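Local coordinates for protein Old Yellow Enzyme (Pichia, PDB 6AGZ) that probably reduces the carbon-carbon double bond of enone compounds asymmetrically, as an FMN-containing flavoprotein of the old yellow enzyme family, at residues 75-80 with 126-131. Numbering follows the deposited sequence.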
ATOM      1  N   PHE A  75      -2.976  29.701 -10.769  1.00 16.63           N
ATOM      2  CA  PHE A  75      -3.459  28.327 -10.691  1.00 16.52           C
ATOM      3  C   PHE A  75      -4.018  27.821 -12.016  1.00 16.39           C
ATOM      4  O   PHE A  75      -4.207  26.608 -12.163  1.00 16.09           O
ATOM      5  CB  PHE A  75      -4.531  28.193  -9.605  1.00 16.59           C
ATOM      6  CG  PHE A  75      -3.983  28.109  -8.202  1.00 14.69           C
ATOM      7  CD1 PHE A  75      -2.786  28.718  -7.863  1.00 14.04           C
ATOM      8  CD2 PHE A  75      -4.672  27.408  -7.225  1.00 14.68           C
ATOM      9  CE1 PHE A  75      -2.292  28.635  -6.574  1.00 14.28           C
ATOM     10  CE2 PHE A  75      -4.183  27.320  -5.936  1.00 13.22           C
ATOM     11  CZ  PHE A  75      -2.991  27.933  -5.609  1.00 13.41           C
ATOM     12  N   GLY A  76      -4.285  28.704 -12.973  1.00 16.44           N
ATOM     13  CA  GLY A  76      -4.850  28.303 -14.249  1.00 15.94           C
ATOM     14  C   GLY A  76      -3.812  28.124 -15.341  1.00 17.56           C
ATOM     15  O   GLY A  76      -2.654  27.822 -15.053  1.00 18.12           O
ATOM     16  N   LEU A  77      -4.217  28.305 -16.598  1.00 16.44           N
ATOM     17  CA  LEU A  77      -5.583  28.693 -16.942  1.00 16.51           C
ATOM     18  C   LEU A  77      -6.143  27.887 -18.112  1.00 16.08           C
ATOM     19  O   LEU A  77      -5.401  27.425 -18.978  1.00 15.67           O
ATOM     20  CB  LEU A  77      -5.644  30.183 -17.298  1.00 18.41           C
ATOM     21  CG  LEU A  77      -5.428  31.250 -16.223  1.00 19.74           C
ATOM     22  CD1 LEU A  77      -5.162  32.597 -16.875  1.00 19.77           C
ATOM     23  CD2 LEU A  77      -6.638  31.331 -15.308  1.00 19.50           C
ATOM     24  N   TYR A  78      -7.463  27.723 -18.119  1.00 16.11           N
ATOM     25  CA  TYR A  78      -8.214  27.286 -19.285  1.00 16.42           C
ATOM     26  C   TYR A  78      -9.280  28.330 -19.581  1.00 17.05           C
ATOM     27  O   TYR A  78      -9.817  28.960 -18.664  1.00 18.38           O
ATOM     28  CB  TYR A  78      -8.876  25.916 -19.070  1.00 16.38           C
ATOM     29  CG  TYR A  78      -7.912  24.758 -18.947  1.00 14.40           C
ATOM     30  CD1 TYR A  78      -6.778  24.680 -19.747  1.00 14.40           C
ATOM     31  CD2 TYR A  78      -8.139  23.738 -18.031  1.00 12.40           C
ATOM     32  CE1 TYR A  78      -5.898  23.619 -19.635  1.00 14.73           C
ATOM     33  CE2 TYR A  78      -7.266  22.675 -17.913  1.00 13.45           C
ATOM     34  CZ  TYR A  78      -6.146  22.619 -18.717  1.00 14.36           C
ATOM     35  OH  TYR A  78      -5.275  21.562 -18.600  1.00 14.69           O
ATOM     36  N   GLN A  79      -9.577  28.528 -20.863  1.00 17.19           N
ATOM     37  CA  GLN A  79     -10.559  29.539 -21.228  1.00 18.54           C
ATOM     38  C   GLN A  79     -11.928  29.176 -20.664  1.00 16.83           C
ATOM     39  O   GLN A  79     -12.369  28.024 -20.754  1.00 15.89           O
ATOM     40  CB  GLN A  79     -10.622  29.709 -22.749  1.00 22.12           C
ATOM     41  CG  GLN A  79     -10.941  28.449 -23.532  1.00 24.07           C
ATOM     42  CD  GLN A  79     -10.850  28.665 -25.030  1.00 27.67           C
ATOM     43  OE1 GLN A  79     -11.402  29.628 -25.565  1.00 29.13           O
ATOM     44  NE2 GLN A  79     -10.147  27.771 -25.717  1.00 28.47           N
ATOM     45  N   ASN A  80     -12.577  30.163 -20.042  1.00 16.45           N
ATOM     46  CA  ASN A  80     -13.910  30.017 -19.458  1.00 16.35           C
ATOM     47  C   ASN A  80     -13.926  29.025 -18.297  1.00 15.04           C
ATOM     48  O   ASN A  80     -14.959  28.419 -17.999  1.00 13.78           O
ATOM     49  CB  ASN A  80     -14.943  29.628 -20.520  1.00 16.42           C
ATOM     50  CG  ASN A  80     -15.030  30.647 -21.638  1.00 17.97           C
ATOM     51  OD1 ASN A  80     -14.217  30.642 -22.562  1.00 20.99           O
ATOM     52  ND2 ASN A  80     -16.017  31.533 -21.557  1.00 15.91           N
ATOM     53  N   HIS A 126      -2.190  36.461 -20.061  1.00 24.11           N
ATOM     54  CA  HIS A 126      -2.421  37.036 -18.744  1.00 22.61           C
ATOM     55  C   HIS A 126      -1.124  37.346 -18.005  1.00 23.12           C
ATOM     56  O   HIS A 126      -1.158  37.603 -16.797  1.00 25.77           O
ATOM     57  CB  HIS A 126      -3.301  36.106 -17.907  1.00 21.16           C
ATOM     58  CG  HIS A 126      -4.733  36.084 -18.343  1.00 18.99           C
ATOM     59  ND1 HIS A 126      -5.179  35.318 -19.398  1.00 19.07           N
ATOM     60  CD2 HIS A 126      -5.818  36.745 -17.874  1.00 18.82           C
ATOM     61  CE1 HIS A 126      -6.478  35.502 -19.556  1.00 17.83           C
ATOM     62  NE2 HIS A 126      -6.891  36.364 -18.643  1.00 18.61           N
ATOM     63  N   GLY A 127       0.011  37.328 -18.701  1.00 22.27           N
ATOM     64  CA  GLY A 127       1.275  37.710 -18.099  1.00 22.40           C
ATOM     65  C   GLY A 127       1.797  36.756 -17.049  1.00 22.72           C
ATOM     66  O   GLY A 127       2.488  37.186 -16.121  1.00 23.03           O
ATOM     67  N   LEU A 128       1.493  35.467 -17.174  1.00 21.06           N
ATOM     68  CA  LEU A 128       1.848  34.495 -16.156  1.00 21.18           C
ATOM     69  C   LEU A 128       2.775  33.426 -16.722  1.00 20.19           C
ATOM     70  O   LEU A 128       2.649  33.039 -17.887  1.00 17.94           O
ATOM     71  CB  LEU A 128       0.595  33.828 -15.578  1.00 21.65           C
ATOM     72  CG  LEU A 128      -0.358  34.762 -14.830  1.00 22.23           C
ATOM     73  CD1 LEU A 128      -1.737  34.138 -14.711  1.00 21.13           C
ATOM     74  CD2 LEU A 128       0.201  35.101 -13.457  1.00 23.76           C
ATOM     75  N   PRO A 129       3.716  32.934 -15.921  1.00 20.79           N
ATOM     76  CA  PRO A 129       4.604  31.864 -16.380  1.00 20.22           C
ATOM     77  C   PRO A 129       3.908  30.508 -16.362  1.00 19.49           C
ATOM     78  O   PRO A 129       2.778  30.352 -15.898  1.00 18.41           O
ATOM     79  CB  PRO A 129       5.757  31.907 -15.371  1.00 20.58           C
ATOM     80  CG  PRO A 129       5.143  32.472 -14.135  1.00 20.08           C
ATOM     81  CD  PRO A 129       4.115  33.462 -14.605  1.00 20.07           C
ATOM     82  N   PHE A 130       4.625  29.517 -16.884  1.00 19.84           N
ATOM     83  CA  PHE A 130       4.140  28.148 -17.039  1.00 18.75           C
ATOM     84  C   PHE A 130       4.954  27.273 -16.092  1.00 17.49           C
ATOM     85  O   PHE A 130       6.125  26.986 -16.358  1.00 18.12           O
ATOM     86  CB  PHE A 130       4.281  27.712 -18.496  1.00 21.02           C
ATOM     87  CG  PHE A 130       3.640  26.395 -18.817  1.00 21.33           C
ATOM     88  CD1 PHE A 130       2.381  26.077 -18.333  1.00 22.71           C
ATOM     89  CD2 PHE A 130       4.286  25.489 -19.640  1.00 22.34           C
ATOM     90  CE1 PHE A 130       1.793  24.865 -18.646  1.00 22.20           C
ATOM     91  CE2 PHE A 130       3.703  24.280 -19.957  1.00 22.33           C
ATOM     92  CZ  PHE A 130       2.455  23.968 -19.463  1.00 21.88           C
ATOM     93  N   LEU A 131       4.339  26.859 -14.987  1.00 16.77           N
ATOM     94  CA  LEU A 131       5.067  26.316 -13.849  1.00 16.46           C
ATOM     95  C   LEU A 131       4.791  24.830 -13.654  1.00 15.78           C
ATOM     96  O   LEU A 131       3.758  24.299 -14.070  1.00 12.50           O
ATOM     97  CB  LEU A 131       4.710  27.085 -12.572  1.00 17.57           C
ATOM     98  CG  LEU A 131       4.922  28.598 -12.661  1.00 17.98           C
ATOM     99  CD1 LEU A 131       4.544  29.281 -11.356  1.00 19.20           C
ATOM    100  CD2 LEU A 131       6.359  28.917 -13.045  1.00 16.31           C
TER
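L77 lays one methyl, CD1, over a face of the H126 imidazole and brings it near L128, joining two loops on the periphery of the TIM barrel: the one that follows strand 63-70 and the one that leaves helix 120-125. The contact to the ring is a CH-pi interaction, since CD1 lies 4.0 Å from the centroid of the H126 ring and only 23° off its normal. The methyl is displaced toward the rim, over the CG-ND1 bond: CD1 of L77 is 3.7 Å from ND1 and 3.8 Å from CG of H126. The side chains cross at about a right angle, and CD1 is the one atom of L77 within 4.2 Å of the ring, 3.6 Å above its plane. That same methyl also reaches CD1 of L128, at 4.3 Å, a looser apolar touch. No hydrogen bond links the two segments, and the buried surface totals just 95 Å², evidence of a small, purely side-chain contact.

The second shell explains how the ring is held. H126 ND1 is hydrogen-bonded to O of L122 one turn back in the helix, which should restrain the rotation of the imidazole. G127, with phi 69°, is the C-prime residue of a Schellman motif, marked by the bond from N of L128 to O of L123, that ends the helix and turns the chain so that L128 also faces L77. L122 and L123 touch L77 as well, extending the apolar surroundings. The backbone of L77 is hydrogen-bonded to that of D119, just ahead of helix 120-125, which ties the L77 loop to the start of the helix whose end carries H126. The flavin is about 14 Å from the L77 side chain, so this is structural packing, and L77 itself follows a cis peptide bond from C of G76 to N of L77.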